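Local coordinates for dihydrocoumarin hydrolase, AncDHCH1 (PDB 6C2C), which probably hydrolyses lactones such as dihydrocoumarin at a two-zinc site of the metallo-beta-lactamase superfamily, being related to methyl-parathion hydrolase, at residues G25-T30 with V74-K79; D261-G266 with G280-D285; G35-P40 with G89-T94; D113-T118 with A139-D144; P17-M22 with L102-Y107. All coordinates share one frame; numbering follows the deposited sequence. Where two conformers were deposited one is given.

Interaction 1: G25-T30 with V74-K79; sequences GDFEVT and VNTGSK
The antiparallel pairing of Glu28 and Val29 with Asn75 and Val74 joins two neighbouring strands, 27-39 and 65-75, in the mixed sheet of this metallo-beta-lactamase fold, close to where strand 65-75 turns into strand 80-83. Glu28 and Asn75 form the hydrogen-bonded pair: Glu28 N donates to Asn75 O at 3.0 Å, and Asn75 N returns a bond to Glu28 O at 2.9 Å, nearly straight at 172°. Val29 and Val74 follow as the non-hydrogen-bonded pair.

The two faces of the sheet differ in chemistry. On that of Glu28 and Asn75, Glu28 OE1 passes 3.7 Å from Asn75 CB, while the carboxylate and amide planes stand 80° apart. The two polar ends converge instead on Tyr107 OH, which is hydrogen-bonded to both Glu28 OE1 and Asn75 ND2. The amide oxygen of Asn75 reaches forward along its own chain and accepts from Gly77 N at 2.9 Å, an Asx turn that shapes the connection to the next strand.

On the other side, Phe27 CD2 lies 4.0 Å from Val74 CG1. Both residues also touch Val214 of strand 210-216 in the second sheet, so this packing reaches into the sandwich interior. Just past the paired residues, Phe27 and Thr76 run side by side and point the same way. Thr76 has CG2 anti to its carbonyl carbon, which sets the methyl over the middle of the Phe27 ring in a CH-pi contact: Thr76 CG2 is 3.9 Å from the ring centroid and only 8° off the normal.

Interaction 2: D261-G266 with G280-D285; sequences DAAKGG and GHIRAD
Ala263 O accepts a hydrogen bond from a water 2.7 Å away, and the same water donates to Ile282 O at 2.8 Å, bridging the last turn of a helix and a strand. A second bridge lies beside it: Ile282 N donates at 2.9 Å to another water, which also sits 2.9 Å from Ala262 O. Both backbone polar atoms of Ile282 are thus served through solvent. Ile282 O is approached directly as well, by Ala263 CA at 3.4 Å in a CA-H...O contact whose angle at the hydrogen is 159°.

On the helix side the direct packing is made by alanine methyls. Ala262 CB meets Ile282 CB at 4.2 Å, and the Ala263 methyl rests against the backbone at Ala284. Further back along the strand, His281 presents the edge of its ring to Gly266 O, with His281 CD2 only 3.2 Å from that oxygen. Gly266, with positive phi, is the residue at which the chain leaves the helix.

The axes of the short segments 261-265 and 280-285 approach to 6.5 Å and cross at 96°, so helix 248-265 ends nearly perpendicular to its neighbour. Strand 279-285 lies between 268-270 and 288-293 in the second sheet; Ile269 and Tyr289 from these strands also pack on Ala262, Ala263 and Ile282.

Interaction 3: G35-P40 with G89-T94; sequences GTVDLP and GLFGPT
Gly35, near the end of strand 27-39 in the first sheet of the metallo-beta-lactamase fold, opens the contact with the loop that connects strand 80-83 to helix 98-104. Its CA lies 3.7 Å from Thr94 O, and a side chain here would run into that oxygen.

Thr36 supplies the polar grip through its backbone. Its carbonyl oxygen accepts from Thr94 OG1 at 2.6 Å, a short bond in which the hydroxyl lies in the carbonyl plane, with a C=O...O angle of 147°. Thr94 holds OG1 between its backbone N and carbonyl carbon (chi1 70°), the rotamer that presents the hydroxyl to the strand. A water adds a second link: it receives the Thr36 N-H at 3.1 Å and donates to Thr94 O at 2.6 Å. The Thr36 hydroxyl is engaged elsewhere, with Glu66 of strand 65-75.

Val37 points toward the loop and crosses Thr94 at about a right angle, its CB 3.8 Å from Thr94 OG1. Leu95 also touches this valine, and a bound di(hydroxyethyl)ether molecule lies about 4 Å from its side chain at the nearest atoms, in keeping with a surface location. The apolar end is a single oblique approach: Val37 CG2 to Phe91 CE2 at 4.2 Å.

Interaction 4: D113-T118 with A139-D144; sequences DEIYIT and AVVRAD
A parallel strand pair at one edge of the first sheet of the metallo-beta-lactamase fold is formed here, Glu114, Ile115 and Tyr116 lying in register with Val140, Val141 and Arg142. Strand 114-116 leads into the HxHxDH motif, whose His119, His121, Asp123 and His124 bind the two zinc ions. The axes of the short strand segments run 18° from parallel, and four backbone bonds of 2.8 to 3.0 Å zigzag between them: Val140 N to Asp113 O, Ile115 N to Val140 O, Arg142 N to Ile115 O, and Ile117 N to Arg142 O.

On the face carrying Glu114, Tyr116 and Arg142, polar groups are linked in sequence. Tyr116 OH donates to Glu114 OE2 at 2.7 Å, arriving 36° out of the carboxylate plane. A water also donates to Glu114 OE2 at 2.8 Å and accepts in turn from Arg142 NH1, bridging the two groups, whose charged atoms are not in direct contact. The aliphatic part of Arg142 runs alongside the Tyr116 ring, pointing the same way, with the guanidinium turned 68° from the ring plane. Arg142 NE and NH2 continue to the carbonyls of Lys185 and Pro186, while Tyr116 packs against Leu193 and Val194 of strand 191-194.

The reverse face is apolar. Val141 fits between Ile115 and Ile117 and meets Leu175 and Tyr178 of helix 162-180, and Ile117 CB rests on the Ala143 methyl. The extended Ile115 side chain reaches back toward the start of the other strand, bringing Ile115 CD1 to 3.6 Å from Ala139 CB.

Interaction 5: P17-M22 with L102-Y107; sequences PGFYRM and LKAAGY
Phe19 and Ala105 form the tight part of this contact, where edge strand 19-24 of the metallo-beta-lactamase fold's first sheet meets the end of helix 98-104. That helix closes in a Schellman motif, with Gly106 N bonded back to Lys103 O and Tyr107 N to Leu102 O. Phe19 CG sits between its backbone N and carbonyl carbon (chi1 70°), which lays the ring flat against the helix end. Ala105 CA stands 3.7 Å from the Phe19 ring centroid and 1° off the normal, a centred CH-pi contact, and Ala105 CB lies 3.7 Å from Phe19 CG.

Toward solvent the packing thins to single touches, such as Pro17 CB to the exposed Ala104 CB at 3.9 Å. Nearer Arg21, a water donates to Ala104 O and is only weakly held by Arg21 NH2.

Across Phe19 from Pro17, Arg21 bends at chi2 and chi3 to hold the Ala105 carbonyl, as probably suits the negative helix end. NH1 also bonds Thr30 OG1 of the adjoining strand. Both end nitrogens grip one atom: Arg21 NH1 meets a lone pair of Ala105 O at 2.9 Å, whereas Arg21 NH2, at 3.0 Å from that oxygen, approaches from above the carbonyl plane.

How the interactions relate
Interactions 1, 3, 4 and 5 reach the same six-stranded sheet, whereas interaction 2 belongs to the second, about 23 to 30 Å from the others, centre to centre. Interaction 4 is buried and interaction 1 partly buried; both are strand pairings held by backbone bonds, parallel in interaction 4 and antiparallel in interaction 1. Interactions 3 and 5 lie at the surface; each has a side chain gripping a backbone carbonyl, hydroxyl in 3 and guanidinium in 5, and 5 adds a ring over the helix end. In interaction 2, also partly buried, the polar links run through water beside direct alanine-isoleucine packing. Interactions 1 and 3 share strand 27-39, while 1 and 5 touch.

Interaction 1: G25-T30 with V74-K79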
# COMPACT_ATOMS: atom_id res chain seq x y z
N GLY A 25 9.90 17.29 -6.24
CA GLY A 25 9.72 18.74 -6.34
C GLY A 25 9.85 19.37 -4.97
O GLY A 25 10.81 19.10 -4.22
N ASP A 26 8.87 20.17 -4.63
CA ASP A 26 8.82 20.83 -3.32
C ASP A 26 8.30 19.89 -2.22
O ASP A 26 8.30 20.28 -1.03
CB ASP A 26 7.90 22.05 -3.39
CG ASP A 26 8.45 23.15 -4.30
OD1 ASP A 26 9.67 23.23 -4.49
OD2 ASP A 26 7.61 23.88 -4.83
N PHE A 27 7.77 18.72 -2.59
CA PHE A 27 7.16 17.85 -1.59
C PHE A 27 8.19 16.87 -1.06
O PHE A 27 9.10 16.44 -1.77
CB PHE A 27 5.97 17.03 -2.17
CG PHE A 27 4.81 17.85 -2.72
CD1 PHE A 27 4.68 19.21 -2.47
CD2 PHE A 27 3.81 17.20 -3.39
CE1 PHE A 27 3.61 19.91 -2.95
CE2 PHE A 27 2.69 17.89 -3.90
CZ PHE A 27 2.60 19.23 -3.68
N GLU A 28 8.06 16.54 0.22
CA GLU A 28 8.82 15.47 0.84
C GLU A 28 7.96 14.20 0.93
O GLU A 28 6.89 14.23 1.54
CB GLU A 28 9.22 15.86 2.25
CG GLU A 28 9.99 14.75 2.99
CD GLU A 28 9.80 14.96 4.49
OE1 GLU A 28 8.66 14.91 4.98
OE2 GLU A 28 10.77 15.24 5.19
N VAL A 29 8.40 13.13 0.28
CA VAL A 29 7.73 11.82 0.34
C VAL A 29 8.51 10.96 1.33
O VAL A 29 9.76 10.95 1.32
CB VAL A 29 7.69 11.16 -1.04
CG1 VAL A 29 7.05 9.76 -0.90
CG2 VAL A 29 6.91 12.02 -1.99
N THR A 30 7.79 10.29 2.23
CA THR A 30 8.40 9.27 3.10
C THR A 30 7.64 7.96 2.87
O THR A 30 6.48 7.84 3.29
CB THR A 30 8.39 9.66 4.59
OG1 THR A 30 8.88 11.00 4.78
CG2 THR A 30 9.23 8.65 5.41
N VAL A 74 3.21 12.27 2.61
CA VAL A 74 3.57 13.38 1.72
C VAL A 74 3.43 14.70 2.48
O VAL A 74 2.33 15.05 2.96
CB VAL A 74 2.69 13.43 0.45
CG1 VAL A 74 3.22 14.51 -0.48
CG2 VAL A 74 2.68 12.07 -0.29
N ASN A 75 4.52 15.44 2.58
CA ASN A 75 4.51 16.74 3.24
C ASN A 75 4.58 17.76 2.10
O ASN A 75 5.65 17.90 1.47
CB ASN A 75 5.66 16.85 4.21
CG ASN A 75 5.61 18.15 5.02
OD1 ASN A 75 5.18 19.18 4.48
ND2 ASN A 75 6.17 18.14 6.23
N THR A 76 3.45 18.42 1.83
CA THR A 76 3.31 19.36 0.71
C THR A 76 3.68 20.75 1.14
O THR A 76 3.65 21.65 0.28
CB THR A 76 1.89 19.42 0.15
OG1 THR A 76 1.02 20.05 1.10
CG2 THR A 76 1.37 18.02 -0.15
N GLY A 77 4.07 20.92 2.38
CA GLY A 77 4.25 22.28 2.95
C GLY A 77 3.01 22.85 3.59
O GLY A 77 3.06 23.28 4.73
N SER A 78 1.88 22.80 2.91
CA SER A 78 0.64 23.26 3.52
C SER A 78 -0.12 22.13 4.20
O SER A 78 -0.97 22.42 5.05
CB SER A 78 -0.25 23.93 2.47
OG SER A 78 -0.56 23.07 1.42
N LYS A 79 0.19 20.86 3.90
CA LYS A 79 -0.56 19.72 4.39
C LYS A 79 0.41 18.57 4.66
O LYS A 79 1.39 18.40 3.93
CB LYS A 79 -1.59 19.20 3.35
CG LYS A 79 -2.67 20.19 2.99
CD LYS A 79 -3.70 20.34 4.14
CE LYS A 79 -4.82 21.15 3.52
NZ LYS A 79 -5.79 21.56 4.53

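Interaction 2: D261-G266 with G280-D285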
# COMPACT_ATOMS: atom_id res chain seq x y z
N ASP A 261 0.36 3.73 -18.89
CA ASP A 261 0.46 5.18 -18.71
C ASP A 261 1.80 5.56 -18.08
O ASP A 261 2.38 6.58 -18.44
CB ASP A 261 -0.72 5.70 -17.87
CG ASP A 261 -2.09 5.62 -18.61
OD1 ASP A 261 -2.14 5.42 -19.84
OD2 ASP A 261 -3.13 5.77 -17.92
N ALA A 262 2.28 4.77 -17.11
CA ALA A 262 3.56 5.09 -16.46
C ALA A 262 4.72 4.90 -17.40
O ALA A 262 5.72 5.63 -17.32
CB ALA A 262 3.76 4.24 -15.20
N ALA A 263 4.65 3.86 -18.26
CA ALA A 263 5.71 3.68 -19.26
C ALA A 263 5.73 4.86 -20.23
O ALA A 263 6.80 5.41 -20.54
CB ALA A 263 5.51 2.37 -20.02
N LYS A 264 4.56 5.29 -20.66
CA LYS A 264 4.51 6.39 -21.61
C LYS A 264 4.96 7.69 -20.96
O LYS A 264 5.76 8.43 -21.54
CB LYS A 264 3.09 6.53 -22.16
CG LYS A 264 3.01 7.66 -23.16
CD LYS A 264 1.62 7.92 -23.65
CE LYS A 264 1.70 8.96 -24.76
NZ LYS A 264 0.61 8.77 -25.73
N GLY A 265 4.51 7.95 -19.73
CA GLY A 265 4.77 9.21 -19.04
C GLY A 265 6.14 9.31 -18.41
O GLY A 265 6.62 10.44 -18.17
N GLY A 266 6.78 8.19 -18.15
CA GLY A 266 8.11 8.24 -17.54
C GLY A 266 8.16 8.74 -16.12
O GLY A 266 9.22 9.25 -15.70
N GLY A 280 9.48 3.42 -8.02
CA GLY A 280 10.36 3.25 -9.17
C GLY A 280 9.64 3.72 -10.42
O GLY A 280 8.51 4.19 -10.38
N HIS A 281 10.34 3.58 -11.53
CA HIS A 281 9.80 3.82 -12.85
C HIS A 281 9.41 2.50 -13.49
O HIS A 281 9.74 1.39 -13.01
CB HIS A 281 10.85 4.52 -13.72
CG HIS A 281 11.11 5.93 -13.35
ND1 HIS A 281 12.11 6.33 -12.47
CD2 HIS A 281 10.52 7.07 -13.78
CE1 HIS A 281 12.09 7.64 -12.37
NE2 HIS A 281 11.13 8.11 -13.15
N ILE A 282 8.65 2.62 -14.58
CA ILE A 282 8.20 1.48 -15.37
C ILE A 282 8.57 1.72 -16.83
O ILE A 282 8.37 2.82 -17.35
CB ILE A 282 6.68 1.27 -15.19
CG1 ILE A 282 6.42 0.75 -13.79
CG2 ILE A 282 6.16 0.24 -16.16
CD1 ILE A 282 4.90 0.40 -13.54
N ARG A 283 9.17 0.73 -17.47
CA ARG A 283 9.34 0.85 -18.92
C ARG A 283 8.74 -0.39 -19.58
O ARG A 283 8.68 -1.48 -18.98
CB ARG A 283 10.82 1.07 -19.31
CG ARG A 283 11.66 -0.16 -19.50
CD ARG A 283 13.02 0.23 -20.17
NE ARG A 283 13.91 0.77 -19.15
CZ ARG A 283 15.08 0.23 -18.79
NH1 ARG A 283 15.55 -0.85 -19.42
NH2 ARG A 283 15.78 0.79 -17.82
N ALA A 284 8.26 -0.19 -20.81
CA ALA A 284 7.78 -1.32 -21.60
C ALA A 284 8.89 -2.33 -21.84
O ALA A 284 10.07 -2.00 -21.96
CB ALA A 284 7.20 -0.81 -22.93
N ASP A 285 8.51 -3.60 -21.88
CA ASP A 285 9.50 -4.67 -22.09
C ASP A 285 8.78 -5.79 -22.84
O ASP A 285 8.21 -6.70 -22.23
CB ASP A 285 10.12 -5.17 -20.79
CG ASP A 285 11.25 -6.16 -21.03
OD1 ASP A 285 11.44 -6.55 -22.21
OD2 ASP A 285 11.94 -6.54 -20.04
O HOH W 1 7.87 5.25 -15.38
O HOH W 2 8.96 5.07 -18.95
O HOH W 3 10.39 10.87 -13.00

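Interaction 3: G35-P40 with G89-T94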
# COMPACT_ATOMS: atom_id res chain seq x y z
N GLY A 35 5.81 -3.41 7.71
CA GLY A 35 6.29 -4.77 7.90
C GLY A 35 6.14 -5.54 6.60
O GLY A 35 5.79 -5.00 5.54
N THR A 36 6.36 -6.86 6.70
CA THR A 36 6.10 -7.79 5.62
C THR A 36 5.23 -8.92 6.14
O THR A 36 5.16 -9.14 7.36
CB THR A 36 7.40 -8.42 5.14
OG1 THR A 36 8.03 -9.15 6.22
CG2 THR A 36 8.34 -7.38 4.58
N VAL A 37 4.66 -9.69 5.20
CA VAL A 37 3.89 -10.89 5.54
C VAL A 37 4.03 -11.90 4.41
O VAL A 37 4.05 -11.54 3.24
CB VAL A 37 2.42 -10.53 5.80
CG1 VAL A 37 1.75 -10.02 4.51
CG2 VAL A 37 1.70 -11.76 6.35
N ASP A 38 4.17 -13.18 4.77
CA ASP A 38 4.32 -14.21 3.75
C ASP A 38 2.97 -14.46 3.11
O ASP A 38 1.96 -14.60 3.81
CB ASP A 38 4.81 -15.52 4.37
CG ASP A 38 6.30 -15.54 4.63
OD1 ASP A 38 7.03 -14.61 4.23
OD2 ASP A 38 6.77 -16.52 5.26
N LEU A 39 2.96 -14.59 1.80
CA LEU A 39 1.76 -14.87 1.04
C LEU A 39 1.94 -16.17 0.27
O LEU A 39 2.98 -16.35 -0.38
CB LEU A 39 1.44 -13.76 0.06
CG LEU A 39 0.92 -12.45 0.67
CD1 LEU A 39 0.57 -11.46 -0.42
CD2 LEU A 39 -0.31 -12.81 1.52
N PRO A 40 0.96 -17.07 0.28
CA PRO A 40 1.01 -18.28 -0.56
C PRO A 40 0.58 -17.93 -1.97
O PRO A 40 -0.53 -18.25 -2.42
CB PRO A 40 0.04 -19.23 0.17
CG PRO A 40 -0.99 -18.35 0.72
CD PRO A 40 -0.23 -17.06 1.15
N GLY A 89 -2.98 -4.57 13.93
CA GLY A 89 -2.93 -6.01 14.18
C GLY A 89 -3.97 -6.85 13.45
O GLY A 89 -4.26 -7.98 13.85
N LEU A 90 -4.51 -6.36 12.34
CA LEU A 90 -5.59 -7.08 11.67
C LEU A 90 -5.11 -8.25 10.84
O LEU A 90 -5.93 -9.08 10.41
CB LEU A 90 -6.40 -6.12 10.75
CG LEU A 90 -7.12 -4.97 11.48
CD1 LEU A 90 -7.89 -4.11 10.48
CD2 LEU A 90 -8.02 -5.57 12.59
N PHE A 91 -3.82 -8.31 10.54
CA PHE A 91 -3.36 -9.32 9.60
C PHE A 91 -2.09 -9.95 10.15
O PHE A 91 -1.11 -10.14 9.42
CB PHE A 91 -3.16 -8.72 8.20
CG PHE A 91 -3.34 -9.72 7.09
CD1 PHE A 91 -4.59 -10.25 6.79
CD2 PHE A 91 -2.23 -10.18 6.37
CE1 PHE A 91 -4.71 -11.20 5.77
CE2 PHE A 91 -2.34 -11.11 5.35
CZ PHE A 91 -3.59 -11.62 5.04
N GLY A 92 -2.08 -10.23 11.46
CA GLY A 92 -1.04 -11.04 12.06
C GLY A 92 0.02 -10.23 12.77
O GLY A 92 0.09 -9.00 12.63
N PRO A 93 0.95 -10.91 13.46
CA PRO A 93 1.93 -10.20 14.28
C PRO A 93 3.11 -9.59 13.52
O PRO A 93 3.84 -8.83 14.14
CB PRO A 93 2.44 -11.30 15.26
CG PRO A 93 2.26 -12.52 14.54
CD PRO A 93 1.06 -12.37 13.61
N THR A 94 3.29 -9.84 12.19
CA THR A 94 4.42 -9.29 11.45
C THR A 94 4.13 -7.93 10.85
O THR A 94 5.03 -7.33 10.28
CB THR A 94 4.87 -10.26 10.36
OG1 THR A 94 3.91 -10.35 9.29
CG2 THR A 94 5.12 -11.64 10.99
O HOH W 4 7.52 -7.59 9.51

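Interaction 4: D113-T118 with A139-D144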
# COMPACT_ATOMS: atom_id res chain seq x y z
N ASP A 113 -2.77 15.66 8.65
CA ASP A 113 -3.97 16.44 8.33
C ASP A 113 -5.03 15.64 7.62
O ASP A 113 -6.24 15.77 7.93
CB ASP A 113 -3.55 17.62 7.43
CG ASP A 113 -2.64 18.59 8.16
OD1 ASP A 113 -3.01 19.04 9.27
OD2 ASP A 113 -1.58 18.93 7.60
N GLU A 114 -4.63 14.80 6.65
CA GLU A 114 -5.58 14.06 5.83
C GLU A 114 -4.94 12.72 5.58
O GLU A 114 -3.71 12.61 5.49
CB GLU A 114 -5.94 14.79 4.51
CG GLU A 114 -6.57 16.16 4.81
CD GLU A 114 -7.35 16.75 3.66
OE1 GLU A 114 -7.95 17.84 3.87
OE2 GLU A 114 -7.41 16.14 2.58
N ILE A 115 -5.80 11.70 5.46
CA ILE A 115 -5.35 10.33 5.18
C ILE A 115 -6.17 9.86 3.99
O ILE A 115 -7.40 9.95 4.01
CB ILE A 115 -5.57 9.41 6.40
CG1 ILE A 115 -4.65 9.91 7.54
CG2 ILE A 115 -5.26 7.95 5.99
CD1 ILE A 115 -4.94 9.18 8.93
N TYR A 116 -5.50 9.39 2.94
CA TYR A 116 -6.18 8.91 1.74
C TYR A 116 -6.00 7.40 1.64
O TYR A 116 -4.90 6.88 1.75
CB TYR A 116 -5.64 9.59 0.46
CG TYR A 116 -5.71 11.11 0.52
CD1 TYR A 116 -6.70 11.77 1.24
CD2 TYR A 116 -4.73 11.86 -0.11
CE1 TYR A 116 -6.75 13.21 1.29
CE2 TYR A 116 -4.77 13.28 -0.05
CZ TYR A 116 -5.76 13.89 0.69
OH TYR A 116 -5.72 15.31 0.70
N ILE A 117 -7.12 6.68 1.55
CA ILE A 117 -7.13 5.23 1.58
C ILE A 117 -7.31 4.71 0.16
O ILE A 117 -8.30 5.05 -0.52
CB ILE A 117 -8.27 4.76 2.49
CG1 ILE A 117 -8.04 5.22 3.94
CG2 ILE A 117 -8.45 3.26 2.36
CD1 ILE A 117 -6.70 4.66 4.51
N THR A 118 -6.36 3.89 -0.32
CA THR A 118 -6.53 3.37 -1.68
C THR A 118 -7.72 2.41 -1.75
O THR A 118 -8.49 2.46 -2.70
CB THR A 118 -5.24 2.66 -2.16
OG1 THR A 118 -4.92 1.56 -1.26
CG2 THR A 118 -4.07 3.65 -2.29
N ALA A 139 -6.77 13.94 11.87
CA ALA A 139 -6.86 13.71 10.43
C ALA A 139 -8.31 13.56 9.94
O ALA A 139 -9.18 12.99 10.63
CB ALA A 139 -6.04 12.46 10.06
N VAL A 140 -8.55 14.08 8.75
CA VAL A 140 -9.73 13.73 7.97
C VAL A 140 -9.35 12.56 7.06
O VAL A 140 -8.35 12.65 6.33
CB VAL A 140 -10.18 14.92 7.15
CG1 VAL A 140 -11.34 14.54 6.17
CG2 VAL A 140 -10.61 16.10 8.03
N VAL A 141 -10.17 11.49 7.05
CA VAL A 141 -9.87 10.31 6.25
C VAL A 141 -10.76 10.39 5.02
O VAL A 141 -11.95 10.71 5.14
CB VAL A 141 -10.16 9.03 7.06
CG1 VAL A 141 -10.00 7.80 6.17
CG2 VAL A 141 -9.26 8.93 8.31
N ARG A 142 -10.22 10.07 3.84
CA ARG A 142 -11.00 10.09 2.61
C ARG A 142 -10.77 8.80 1.85
O ARG A 142 -9.68 8.24 1.88
CB ARG A 142 -10.61 11.26 1.71
CG ARG A 142 -10.59 12.61 2.47
CD ARG A 142 -10.76 13.78 1.52
NE ARG A 142 -12.12 13.74 0.94
CZ ARG A 142 -12.52 14.63 0.04
NH1 ARG A 142 -11.69 15.64 -0.33
NH2 ARG A 142 -13.73 14.51 -0.47
N ALA A 143 -11.84 8.33 1.18
CA ALA A 143 -11.79 7.14 0.35
C ALA A 143 -12.98 7.22 -0.59
O ALA A 143 -13.87 8.07 -0.42
CB ALA A 143 -11.88 5.86 1.20
N ASP A 144 -12.97 6.39 -1.62
CA ASP A 144 -14.09 6.46 -2.55
C ASP A 144 -15.37 5.98 -1.89
O ASP A 144 -15.39 4.97 -1.20
CB ASP A 144 -13.79 5.60 -3.78
CG ASP A 144 -14.75 5.90 -4.93
OD1 ASP A 144 -15.83 5.29 -4.96
OD2 ASP A 144 -14.49 6.72 -5.81
O HOH W 5 -9.32 16.82 0.62
O HOH W 6 -10.88 4.39 -1.85

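Interaction 5: P17-M22 with L102-Y107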
# COMPACT_ATOMS: atom_id res chain seq x y z
N PRO A 17 15.08 0.98 10.69
CA PRO A 17 13.75 1.56 10.62
C PRO A 17 13.20 1.58 9.20
O PRO A 17 13.86 1.92 8.31
CB PRO A 17 13.97 2.98 11.11
CG PRO A 17 15.15 2.93 12.01
CD PRO A 17 16.01 1.83 11.45
N GLY A 18 12.00 1.09 9.03
CA GLY A 18 11.43 1.01 7.69
C GLY A 18 10.80 2.32 7.22
O GLY A 18 9.57 2.42 7.18
N PHE A 19 11.63 3.31 6.91
CA PHE A 19 11.16 4.49 6.19
C PHE A 19 12.21 4.85 5.16
O PHE A 19 13.39 4.50 5.31
CB PHE A 19 10.81 5.69 7.11
CG PHE A 19 11.99 6.37 7.78
CD1 PHE A 19 12.45 5.87 9.01
CD2 PHE A 19 12.59 7.49 7.21
CE1 PHE A 19 13.51 6.51 9.66
CE2 PHE A 19 13.65 8.13 7.87
CZ PHE A 19 14.08 7.64 9.08
N TYR A 20 11.76 5.52 4.10
CA TYR A 20 12.68 5.93 3.03
C TYR A 20 12.24 7.30 2.56
O TYR A 20 11.10 7.48 2.12
CB TYR A 20 12.68 4.91 1.87
CG TYR A 20 13.64 5.36 0.82
CD1 TYR A 20 15.01 5.31 1.06
CD2 TYR A 20 13.19 5.93 -0.36
CE1 TYR A 20 15.91 5.81 0.14
CE2 TYR A 20 14.06 6.42 -1.33
CZ TYR A 20 15.44 6.38 -1.06
OH TYR A 20 16.31 6.87 -2.02
N ARG A 21 13.13 8.30 2.66
CA ARG A 21 12.84 9.68 2.27
C ARG A 21 13.18 9.92 0.81
O ARG A 21 14.25 9.55 0.34
CB ARG A 21 13.71 10.62 3.12
CG ARG A 21 13.10 12.01 3.27
CD ARG A 21 12.01 11.95 4.39
NE ARG A 21 12.73 11.88 5.67
CZ ARG A 21 12.13 11.76 6.84
NH1 ARG A 21 10.80 11.71 6.94
NH2 ARG A 21 12.89 11.71 7.94
N MET A 22 12.30 10.66 0.12
CA MET A 22 12.51 11.00 -1.28
C MET A 22 11.90 12.37 -1.53
O MET A 22 10.73 12.55 -1.21
CB MET A 22 11.88 9.93 -2.20
CG MET A 22 12.22 10.10 -3.66
SD MET A 22 11.24 9.01 -4.68
CE MET A 22 9.66 9.82 -4.63
N LEU A 102 6.72 5.68 11.34
CA LEU A 102 6.35 7.09 11.26
C LEU A 102 7.12 7.89 12.30
O LEU A 102 7.63 8.97 12.01
CB LEU A 102 4.84 7.24 11.50
CG LEU A 102 4.29 8.67 11.42
CD1 LEU A 102 4.50 9.25 9.99
CD2 LEU A 102 2.84 8.72 11.85
N LYS A 103 7.18 7.38 13.52
CA LYS A 103 7.93 8.05 14.58
C LYS A 103 9.41 8.13 14.23
O LYS A 103 10.04 9.18 14.39
CB LYS A 103 7.76 7.30 15.89
CG LYS A 103 8.48 7.91 17.13
CD LYS A 103 8.34 6.92 18.35
CE LYS A 103 9.03 7.44 19.64
NZ LYS A 103 8.22 8.55 20.11
N ALA A 104 9.96 7.02 13.74
CA ALA A 104 11.38 7.07 13.35
C ALA A 104 11.62 8.07 12.22
O ALA A 104 12.70 8.70 12.16
CB ALA A 104 11.85 5.67 12.98
N ALA A 105 10.62 8.26 11.35
CA ALA A 105 10.71 9.20 10.25
C ALA A 105 10.53 10.64 10.68
O ALA A 105 10.63 11.56 9.85
CB ALA A 105 9.64 8.82 9.20
N GLY A 106 10.28 10.86 11.96
CA GLY A 106 10.33 12.22 12.45
C GLY A 106 8.97 12.90 12.55
O GLY A 106 8.94 14.13 12.76
N TYR A 107 7.87 12.15 12.45
CA TYR A 107 6.54 12.74 12.57
C TYR A 107 5.72 12.04 13.64
O TYR A 107 5.96 10.87 14.00
CB TYR A 107 5.78 12.66 11.24
CG TYR A 107 6.38 13.51 10.17
CD1 TYR A 107 6.19 14.90 10.18
CD2 TYR A 107 7.22 12.97 9.19
CE1 TYR A 107 6.74 15.72 9.19
CE2 TYR A 107 7.75 13.79 8.18
CZ TYR A 107 7.51 15.17 8.19
OH TYR A 107 8.01 15.99 7.19
O HOH W 7 13.71 10.95 10.80